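Local atomic coordinates of FERM, ARHGEF and pleckstrin domain-containing protein 2 (Mus musculus, PDB entry 6D2K), a protein that activates RAC1 as a guanine nucleotide exchange factor, acts in semaphorin responses and actin remodelling, and is represented here by its FERM domain. Residues Met8-Lys13 and Gln31-Gln36; Gln36-Leu41 and Leu81-Lys86; Leu51-Val56 and Arg71-Pro76. All blocks are in the same frame, centred on the assembly; numbering follows the deposited sequence.

Interaction 1. Residues Met8-Lys13 and Gln31-Gln36; sequences MRIRVK and QVLLTQ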
loop_
_atom_site.group_PDB
_atom_site.type_symbol
_atom_site.label_atom_id
_atom_site.label_comp_id
_atom_site.label_asym_id
_atom_site.label_seq_id
_atom_site.Cartn_x
_atom_site.Cartn_y
_atom_site.Cartn_z
ATOM N N MET A 8 -22.384 -6.341 -13.485
ATOM C CA MET A 8 -22.242 -5.080 -12.762
ATOM C C MET A 8 -21.082 -4.276 -13.351
ATOM O O MET A 8 -20.100 -4.847 -13.828
ATOM C CB MET A 8 -22.035 -5.320 -11.261
ATOM C CG MET A 8 -20.844 -6.198 -10.907
ATOM S SD MET A 8 -20.734 -6.568 -9.130
ATOM C CE MET A 8 -20.530 -4.924 -8.434
ATOM N N ARG A 9 -21.217 -2.952 -13.326
ATOM C CA ARG A 9 -20.197 -2.046 -13.845
ATOM C C ARG A 9 -19.302 -1.661 -12.688
ATOM O O ARG A 9 -19.770 -1.130 -11.687
ATOM C CB ARG A 9 -20.846 -0.785 -14.419
ATOM C CG ARG A 9 -19.857 0.247 -14.959
ATOM C CD ARG A 9 -19.082 -0.320 -16.132
ATOM N NE ARG A 9 -19.268 0.445 -17.364
ATOM C CZ ARG A 9 -20.256 0.253 -18.233
ATOM N NH1 ARG A 9 -21.176 -0.674 -18.009
ATOM N NH2 ARG A 9 -20.327 0.999 -19.331
ATOM N N ILE A 10 -18.015 -1.954 -12.805
ATOM C CA ILE A 10 -17.098 -1.640 -11.733
ATOM C C ILE A 10 -16.079 -0.615 -12.220
ATOM O O ILE A 10 -15.467 -0.808 -13.256
ATOM C CB ILE A 10 -16.389 -2.915 -11.241
ATOM C CG1 ILE A 10 -17.438 -3.908 -10.728
ATOM C CG2 ILE A 10 -15.387 -2.587 -10.149
ATOM C CD1 ILE A 10 -16.877 -5.208 -10.224
ATOM N N ARG A 11 -15.931 0.490 -11.491
ATOM C CA ARG A 11 -14.921 1.485 -11.831
ATOM C C ARG A 11 -13.615 1.140 -11.126
ATOM O O ARG A 11 -13.594 0.958 -9.907
ATOM C CB ARG A 11 -15.390 2.880 -11.421
ATOM C CG ARG A 11 -16.646 3.349 -12.157
ATOM C CD ARG A 11 -17.124 4.720 -11.681
ATOM N NE ARG A 11 -16.157 5.783 -11.948
ATOM C CZ ARG A 11 -15.923 6.300 -13.153
ATOM N NH1 ARG A 11 -16.576 5.843 -14.215
ATOM N NH2 ARG A 11 -15.029 7.271 -13.298
ATOM N N VAL A 12 -12.533 1.036 -11.891
ATOM C CA VAL A 12 -11.237 0.746 -11.284
ATOM C C VAL A 12 -10.321 1.940 -11.443
ATOM O O VAL A 12 -9.967 2.306 -12.559
ATOM C CB VAL A 12 -10.587 -0.528 -11.854
ATOM C CG1 VAL A 12 -9.174 -0.710 -11.273
ATOM C CG2 VAL A 12 -11.448 -1.737 -11.515
ATOM N N LYS A 13 -9.980 2.570 -10.324
ATOM C CA LYS A 13 -9.076 3.713 -10.344
ATOM C C LYS A 13 -7.653 3.186 -10.365
ATOM O O LYS A 13 -7.241 2.479 -9.460
ATOM C CB LYS A 13 -9.309 4.612 -9.130
ATOM C CG LYS A 13 -8.484 5.899 -9.152
ATOM C CD LYS A 13 -8.823 6.800 -7.966
ATOM C CE LYS A 13 -8.211 8.191 -8.134
ATOM N NZ LYS A 13 -8.769 8.908 -9.318
ATOM N N GLN A 31 -10.940 -13.016 -8.490
ATOM C CA GLN A 31 -9.871 -13.279 -9.454
ATOM C C GLN A 31 -10.243 -12.893 -10.886
ATOM O O GLN A 31 -9.398 -12.427 -11.648
ATOM C CB GLN A 31 -9.461 -14.752 -9.403
ATOM C CG GLN A 31 -8.204 -15.051 -10.196
ATOM C CD GLN A 31 -7.028 -14.199 -9.752
ATOM O OE1 GLN A 31 -6.563 -14.314 -8.616
ATOM N NE2 GLN A 31 -6.539 -13.343 -10.646
ATOM N N VAL A 32 -11.502 -13.093 -11.261
ATOM C CA VAL A 32 -11.954 -12.728 -12.602
ATOM C C VAL A 32 -11.704 -11.245 -12.918
ATOM O O VAL A 32 -11.240 -10.893 -14.010
ATOM C CB VAL A 32 -13.446 -13.087 -12.806
ATOM C CG1 VAL A 32 -13.890 -12.742 -14.212
ATOM C CG2 VAL A 32 -13.665 -14.566 -12.509
ATOM N N LEU A 33 -11.992 -10.377 -11.950
ATOM C CA LEU A 33 -11.776 -8.948 -12.110
ATOM C C LEU A 33 -10.287 -8.632 -12.058
ATOM O O LEU A 33 -9.792 -7.839 -12.854
ATOM C CB LEU A 33 -12.513 -8.159 -11.023
ATOM C CG LEU A 33 -12.249 -6.649 -11.022
ATOM C CD1 LEU A 33 -12.601 -5.989 -12.362
ATOM C CD2 LEU A 33 -12.999 -5.977 -9.864
ATOM N N LEU A 34 -9.592 -9.248 -11.108
ATOM C CA LEU A 34 -8.153 -9.049 -10.961
ATOM C C LEU A 34 -7.451 -9.350 -12.289
ATOM O O LEU A 34 -6.685 -8.534 -12.792
ATOM C CB LEU A 34 -7.601 -9.922 -9.832
ATOM C CG LEU A 34 -8.066 -9.606 -8.401
ATOM C CD1 LEU A 34 -7.762 -10.739 -7.444
ATOM C CD2 LEU A 34 -7.450 -8.301 -7.894
ATOM N N THR A 35 -7.753 -10.505 -12.870
ATOM C CA THR A 35 -7.159 -10.896 -14.150
ATOM C C THR A 35 -7.515 -9.969 -15.324
ATOM O O THR A 35 -6.668 -9.697 -16.178
ATOM C CB THR A 35 -7.488 -12.365 -14.491
ATOM O OG1 THR A 35 -6.862 -13.229 -13.530
ATOM C CG2 THR A 35 -6.985 -12.716 -15.884
ATOM N N GLN A 36 -8.751 -9.475 -15.380
ATOM C CA GLN A 36 -9.097 -8.502 -16.409
ATOM C C GLN A 36 -8.244 -7.247 -16.245
ATOM O O GLN A 36 -7.799 -6.655 -17.227
ATOM C CB GLN A 36 -10.595 -8.154 -16.397
ATOM C CG GLN A 36 -11.498 -9.301 -16.851
ATOM C CD GLN A 36 -12.941 -8.870 -17.109
ATOM O OE1 GLN A 36 -13.263 -7.681 -17.098
ATOM N NE2 GLN A 36 -13.813 -9.845 -17.349
#
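L33 of helix 30-41 reaches strand 8-13 between I10 and V12, a compact example of a helix resting on a sheet. Its CB points at the strand, yet CB of L33 is still 5.3 Å from CD1 of I10. CG then continues the reach, since it lies anti to the backbone N (chi1 175°), and the isopropyl fork divides the work. Branch CD2 meets the tip of I10, with CD1 of I10 4.0 Å from CD2 of L33; the I10 CG2 methyl also approaches that same CD2, at 4.2 Å. The other branch turns to V12, where CG2 of V12 lies 4.5 Å from CD1 of L33, a looser touch. I10 and L33 therefore meet tip to tip across a CA-CA distance of 9.0 Å, and all three residues are buried. On the helix face that does not meet the strand, Q31 NE2 donates to T35 OG1 (2.9 Å). In the ubiquitin-like N-terminal lobe of the FERM domain, strand 8-13 runs between strands 19-24 and 79-85: I10 also packs on I24 and L81, while L51 of strand 49-54 touches both L33 and V12, so the helix is seated over the middle of the sheet.

Interaction 2. Residues Gln36-Leu41 and Leu81-Lys86; sequences QVWKHL and LRLAVK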
loop_
_atom_site.group_PDB
_atom_site.type_symbol
_atom_site.label_atom_id
_atom_site.label_comp_id
_atom_site.label_asym_id
_atom_site.label_seq_id
_atom_site.Cartn_x
_atom_site.Cartn_y
_atom_site.Cartn_z
ATOM N N GLN A 36 -8.751 -9.475 -15.380
ATOM C CA GLN A 36 -9.097 -8.502 -16.409
ATOM C C GLN A 36 -8.244 -7.247 -16.245
ATOM O O GLN A 36 -7.799 -6.655 -17.227
ATOM C CB GLN A 36 -10.595 -8.154 -16.397
ATOM C CG GLN A 36 -11.498 -9.301 -16.851
ATOM C CD GLN A 36 -12.941 -8.870 -17.109
ATOM O OE1 GLN A 36 -13.263 -7.681 -17.098
ATOM N NE2 GLN A 36 -13.813 -9.845 -17.349
ATOM N N VAL A 37 -7.996 -6.853 -14.998
ATOM C CA VAL A 37 -7.189 -5.667 -14.754
ATOM C C VAL A 37 -5.739 -5.909 -15.141
ATOM O O VAL A 37 -5.123 -5.052 -15.771
ATOM C CB VAL A 37 -7.261 -5.192 -13.295
ATOM C CG1 VAL A 37 -6.288 -4.038 -13.086
ATOM C CG2 VAL A 37 -8.684 -4.766 -12.956
ATOM N N TRP A 38 -5.202 -7.067 -14.769
ATOM C CA TRP A 38 -3.814 -7.392 -15.106
ATOM C C TRP A 38 -3.624 -7.428 -16.624
ATOM O O TRP A 38 -2.560 -7.086 -17.133
ATOM C CB TRP A 38 -3.380 -8.735 -14.514
ATOM C CG TRP A 38 -3.553 -8.914 -13.009
ATOM C CD1 TRP A 38 -3.615 -10.094 -12.339
ATOM C CD2 TRP A 38 -3.697 -7.883 -12.017
ATOM N NE1 TRP A 38 -3.781 -9.874 -10.996
ATOM C CE2 TRP A 38 -3.836 -8.525 -10.772
ATOM C CE3 TRP A 38 -3.720 -6.485 -12.061
ATOM C CZ2 TRP A 38 -3.998 -7.816 -9.573
ATOM C CZ3 TRP A 38 -3.883 -5.779 -10.865
ATOM C CH2 TRP A 38 -4.014 -6.450 -9.646
ATOM N N LYS A 39 -4.661 -7.851 -17.342
ATOM C CA LYS A 39 -4.620 -7.900 -18.802
ATOM C C LYS A 39 -4.684 -6.513 -19.411
ATOM O O LYS A 39 -3.926 -6.191 -20.326
ATOM C CB LYS A 39 -5.780 -8.731 -19.345
ATOM C CG LYS A 39 -5.581 -10.225 -19.271
ATOM C CD LYS A 39 -6.351 -10.927 -20.394
ATOM C CE LYS A 39 -7.425 -10.027 -21.012
ATOM N NZ LYS A 39 -6.874 -9.053 -22.011
ATOM N N HIS A 40 -5.611 -5.698 -18.924
ATOM C CA HIS A 40 -5.719 -4.330 -19.386
ATOM C C HIS A 40 -4.371 -3.628 -19.247
ATOM O O HIS A 40 -3.995 -2.830 -20.101
ATOM C CB HIS A 40 -6.798 -3.572 -18.611
ATOM C CG HIS A 40 -6.789 -2.100 -18.865
ATOM N ND1 HIS A 40 -7.336 -1.539 -19.998
ATOM C CD2 HIS A 40 -6.276 -1.074 -18.146
ATOM C CE1 HIS A 40 -7.170 -0.229 -19.962
ATOM N NE2 HIS A 40 -6.534 0.080 -18.848
ATOM N N LEU A 41 -3.642 -3.949 -18.177
ATOM C CA LEU A 41 -2.376 -3.276 -17.881
ATOM C C LEU A 41 -1.162 -3.982 -18.462
ATOM O O LEU A 41 -0.075 -3.404 -18.518
ATOM C CB LEU A 41 -2.175 -3.131 -16.364
ATOM C CG LEU A 41 -3.196 -2.239 -15.654
ATOM C CD1 LEU A 41 -2.952 -2.225 -14.138
ATOM C CD2 LEU A 41 -3.194 -0.830 -16.227
ATOM N N LEU A 81 -13.175 0.488 -7.076
ATOM C CA LEU A 81 -12.014 -0.122 -6.440
ATOM C C LEU A 81 -10.808 0.591 -6.997
ATOM O O LEU A 81 -10.905 1.226 -8.041
ATOM C CB LEU A 81 -11.921 -1.599 -6.788
ATOM C CG LEU A 81 -12.997 -2.459 -6.128
ATOM C CD1 LEU A 81 -14.160 -2.631 -7.074
ATOM C CD2 LEU A 81 -12.428 -3.800 -5.739
ATOM N N ARG A 82 -9.669 0.493 -6.313
ATOM C CA ARG A 82 -8.454 1.080 -6.863
ATOM C C ARG A 82 -7.294 0.100 -6.838
ATOM O O ARG A 82 -7.185 -0.749 -5.959
ATOM C CB ARG A 82 -8.077 2.387 -6.159
ATOM C CG ARG A 82 -7.458 2.236 -4.788
ATOM C CD ARG A 82 -7.182 3.620 -4.218
ATOM N NE ARG A 82 -6.479 3.579 -2.948
ATOM C CZ ARG A 82 -6.059 4.667 -2.308
ATOM N NH1 ARG A 82 -5.418 4.557 -1.154
ATOM N NH2 ARG A 82 -6.278 5.865 -2.839
ATOM N N LEU A 83 -6.428 0.230 -7.837
ATOM C CA LEU A 83 -5.200 -0.545 -7.920
ATOM C C LEU A 83 -4.236 -0.086 -6.846
ATOM O O LEU A 83 -4.093 1.124 -6.623
ATOM C CB LEU A 83 -4.550 -0.303 -9.286
ATOM C CG LEU A 83 -3.209 -0.990 -9.502
ATOM C CD1 LEU A 83 -3.363 -2.484 -9.456
ATOM C CD2 LEU A 83 -2.659 -0.528 -10.854
ATOM N N ALA A 84 -3.566 -1.038 -6.198
ATOM C CA ALA A 84 -2.573 -0.702 -5.189
ATOM C C ALA A 84 -1.560 -1.813 -5.058
ATOM O O ALA A 84 -1.874 -2.981 -5.300
ATOM C CB ALA A 84 -3.249 -0.467 -3.829
ATOM N N VAL A 85 -0.344 -1.450 -4.653
ATOM C CA VAL A 85 0.630 -2.456 -4.225
ATOM C C VAL A 85 0.170 -3.095 -2.907
ATOM O O VAL A 85 -0.134 -2.395 -1.941
ATOM C CB VAL A 85 2.000 -1.824 -3.986
ATOM C CG1 VAL A 85 2.934 -2.847 -3.314
ATOM C CG2 VAL A 85 2.594 -1.281 -5.297
ATOM N N LYS A 86 0.106 -4.424 -2.878
ATOM C CA LYS A 86 -0.221 -5.142 -1.658
ATOM C C LYS A 86 1.040 -5.526 -0.890
ATOM O O LYS A 86 1.100 -5.362 0.329
ATOM C CB LYS A 86 -1.038 -6.390 -1.991
ATOM C CG LYS A 86 -1.504 -7.156 -0.750
ATOM C CD LYS A 86 -2.158 -8.482 -1.127
ATOM C CE LYS A 86 -3.519 -8.631 -0.475
ATOM N NZ LYS A 86 -4.185 -9.904 -0.890
#
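H40 N donates to Q36 O over 2.9 Å and L41 N to V37 O over 3.0 Å, bonds that hold the turn of helix 30-41 from which L41 reaches L83. No polar bond joins the helix to strand 79-85 here; the link is apolar, and L83 carries the strand's share of it. With its CG anti to the backbone N (chi1 177°), L83 projects away from its own strand and opens its two methyls toward different partners. The CD1 methyl goes to the indole of W38 and lies near the ring plane, at the edge of the six-membered ring, not over a face. CD1 of L83 is 3.6 Å from CZ3 of W38 and 4.0 Å from CH2 of W38. The bond from CA to CB of W38 does not aim at the strand; it is the length of the indole that brings its far edge there. The second methyl of L83 faces L41 end on, with CD1 of L41 3.7 Å from CD2 of L83. The leucine fork thus holds the tryptophan rim with one prong and the leucine tip with the other, so one strand residue serves W38 and L41, three positions apart on the helix. Beyond this pair of segments, W38 also packs on F49, L43 and C46, and R110 of helix 98-113 hydrogen-bonds to the O of L83. The contact sits at the end of the ubiquitin-like lobe where L41 and L83 meet helix 98-113 of the central lobe, L41 through Y99, and where K86 forms a salt bridge with E279 of helix 267-284 in the PH-like lobe.

Interaction 3. Residues Leu51-Val56 and Arg71-Pro76; sequences LEFKNV and RQVRKP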
loop_
_atom_site.group_PDB
_atom_site.type_symbol
_atom_site.label_atom_id
_atom_site.label_comp_id
_atom_site.label_asym_id
_atom_site.label_seq_id
_atom_site.Cartn_x
_atom_site.Cartn_y
_atom_site.Cartn_z
ATOM N N LEU A 51 -6.550 -5.055 -5.564
ATOM C CA LEU A 51 -7.539 -4.009 -5.724
ATOM C C LEU A 51 -8.167 -3.790 -4.366
ATOM O O LEU A 51 -8.461 -4.747 -3.661
ATOM C CB LEU A 51 -8.617 -4.430 -6.724
ATOM C CG LEU A 51 -8.171 -4.638 -8.175
ATOM C CD1 LEU A 51 -9.366 -5.136 -8.985
ATOM C CD2 LEU A 51 -7.627 -3.356 -8.754
ATOM N N GLU A 52 -8.346 -2.532 -3.985
ATOM C CA GLU A 52 -8.881 -2.233 -2.670
ATOM C C GLU A 52 -10.071 -1.298 -2.797
ATOM O O GLU A 52 -10.202 -0.558 -3.775
ATOM C CB GLU A 52 -7.807 -1.620 -1.763
ATOM C CG GLU A 52 -7.080 -0.402 -2.349
ATOM C CD GLU A 52 -6.017 0.162 -1.419
ATOM O OE1 GLU A 52 -5.425 1.217 -1.750
ATOM O OE2 GLU A 52 -5.773 -0.443 -0.359
ATOM N N PHE A 53 -10.948 -1.352 -1.803
ATOM C CA PHE A 53 -12.083 -0.449 -1.749
ATOM C C PHE A 53 -12.255 0.070 -0.327
ATOM O O PHE A 53 -11.786 -0.539 0.633
ATOM C CB PHE A 53 -13.361 -1.121 -2.262
ATOM C CG PHE A 53 -13.718 -2.393 -1.548
ATOM C CD1 PHE A 53 -14.648 -2.393 -0.522
ATOM C CD2 PHE A 53 -13.143 -3.591 -1.924
ATOM C CE1 PHE A 53 -14.979 -3.563 0.128
ATOM C CE2 PHE A 53 -13.462 -4.764 -1.278
ATOM C CZ PHE A 53 -14.383 -4.756 -0.255
ATOM N N LYS A 54 -12.902 1.217 -0.201
ATOM C CA LYS A 54 -13.069 1.854 1.094
ATOM C C LYS A 54 -14.436 1.479 1.641
ATOM O O LYS A 54 -15.443 1.634 0.961
ATOM C CB LYS A 54 -12.943 3.371 0.939
ATOM C CG LYS A 54 -12.306 4.082 2.119
ATOM C CD LYS A 54 -12.062 5.554 1.791
ATOM C CE LYS A 54 -11.338 6.266 2.923
ATOM N NZ LYS A 54 -11.102 7.705 2.616
ATOM N N ASN A 55 -14.473 0.961 2.862
ATOM C CA ASN A 55 -15.741 0.562 3.462
ATOM C C ASN A 55 -16.440 1.738 4.132
ATOM O O ASN A 55 -15.908 2.849 4.164
ATOM C CB ASN A 55 -15.535 -0.589 4.449
ATOM C CG ASN A 55 -14.614 -0.222 5.591
ATOM O OD1 ASN A 55 -14.416 0.953 5.901
ATOM N ND2 ASN A 55 -14.043 -1.233 6.227
ATOM N N VAL A 56 -17.640 1.495 4.654
ATOM C CA VAL A 56 -18.402 2.538 5.332
ATOM C C VAL A 56 -17.617 3.096 6.515
ATOM O O VAL A 56 -17.682 4.292 6.808
ATOM C CB VAL A 56 -19.782 2.024 5.805
ATOM C CG1 VAL A 56 -19.774 0.507 5.935
ATOM C CG2 VAL A 56 -20.184 2.687 7.116
ATOM N N ARG A 71 -20.599 -10.116 -3.088
ATOM C CA ARG A 71 -20.646 -10.326 -1.643
ATOM C C ARG A 71 -19.629 -9.480 -0.877
ATOM O O ARG A 71 -19.752 -9.285 0.334
ATOM C CB ARG A 71 -20.450 -11.796 -1.317
ATOM N N GLN A 72 -18.615 -8.997 -1.588
ATOM C CA GLN A 72 -17.590 -8.128 -1.024
ATOM C C GLN A 72 -17.901 -6.642 -1.207
ATOM O O GLN A 72 -17.778 -5.852 -0.276
ATOM C CB GLN A 72 -16.248 -8.434 -1.696
ATOM C CG GLN A 72 -15.829 -9.890 -1.581
ATOM C CD GLN A 72 -14.410 -10.100 -2.060
ATOM O OE1 GLN A 72 -13.478 -9.510 -1.519
ATOM N NE2 GLN A 72 -14.238 -10.939 -3.076
ATOM N N VAL A 73 -18.306 -6.254 -2.405
ATOM C CA VAL A 73 -18.491 -4.825 -2.666
ATOM C C VAL A 73 -19.909 -4.296 -2.340
ATOM O O VAL A 73 -20.050 -3.219 -1.758
ATOM C CB VAL A 73 -17.994 -4.426 -4.078
ATOM C CG1 VAL A 73 -16.478 -4.627 -4.173
ATOM C CG2 VAL A 73 -18.690 -5.247 -5.140
ATOM N N ARG A 74 -20.940 -5.055 -2.704
ATOM C CA ARG A 74 -22.317 -4.790 -2.258
ATOM C C ARG A 74 -23.063 -3.701 -3.026
ATOM O O ARG A 74 -24.276 -3.537 -2.856
ATOM C CB ARG A 74 -22.356 -4.455 -0.759
ATOM C CG ARG A 74 -21.635 -5.452 0.126
ATOM C CD ARG A 74 -21.857 -6.868 -0.376
ATOM N NE ARG A 74 -22.866 -7.631 0.363
ATOM C CZ ARG A 74 -23.990 -7.136 0.876
ATOM N NH1 ARG A 74 -24.827 -7.942 1.517
ATOM N NH2 ARG A 74 -24.293 -5.849 0.754
ATOM N N LYS A 75 -22.346 -2.947 -3.849
ATOM C CA LYS A 75 -22.952 -1.843 -4.575
ATOM C C LYS A 75 -23.086 -2.191 -6.051
ATOM O O LYS A 75 -22.178 -1.927 -6.838
ATOM C CB LYS A 75 -22.099 -0.590 -4.399
ATOM C CG LYS A 75 -21.838 -0.256 -2.948
ATOM C CD LYS A 75 -20.839 0.869 -2.806
ATOM C CE LYS A 75 -20.573 1.174 -1.340
ATOM N NZ LYS A 75 -19.663 2.338 -1.167
ATOM N N PRO A 76 -24.217 -2.801 -6.432
ATOM C CA PRO A 76 -24.415 -3.273 -7.807
ATOM C C PRO A 76 -24.318 -2.153 -8.834
ATOM O O PRO A 76 -23.873 -2.383 -9.965
ATOM C CB PRO A 76 -25.844 -3.835 -7.785
ATOM C CG PRO A 76 -26.473 -3.278 -6.537
ATOM C CD PRO A 76 -25.347 -3.169 -5.564
#
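The ring of F53 and the isopropyl group of V73 meet at a slant, with one V73 methyl set over a ring face. CG1 of V73 stands 4.2 Å from the centroid of the F53 ring and only 13° off its normal, a CH-pi contact displaced toward the CD2-CE2 rim. Chi1 of F53 (56°) wedges CG between the backbone N and the carbonyl carbon, a crowded position that carries the ring out to helix 69-73. The far end of the ring meets Q72, the residue before V73, obliquely: O of Q72 is 3.6 Å from CZ of F53, and CB of Q72 lies 4.4 Å from that CZ. The amide of Q72 turns elsewhere, its OE1 accepting a hydrogen bond from the N of E64. An alanine in place of F53 is likely to leave the V73 methyl without its aromatic face and open a gap beneath the short helix. Strand 49-54 lies between strands 79-85 and 60-62; F53 packs on L81 and I61 from them, while V73 also touches A79 and M8, so the short helix closes one end of the sheet's hydrophobic face.

In the fold
The three contacts illustrate how a ubiquitin-like lobe shares one hydrophobic core among several elements. Interactions 1 and 2, centres about 8 Å apart, use successive turns of helix 30-41 and share Q36; their strands are parallel neighbours, joined by K13 N to L81 O at 2.8 Å. The centre of interaction 3 lies about 12 Å from that of interaction 1 and about 15 Å from that of interaction 2. It meets the first through M8, whose CE is 3.8 Å from CG2 of V73, and the second through a salt bridge between NE of R82 and OE1 of E52 at 2.9 Å. Strand 49-54 follows helix 30-41 and helix 69-73 precedes strand 79-85, placing interaction 3 within interaction 2 in sequence.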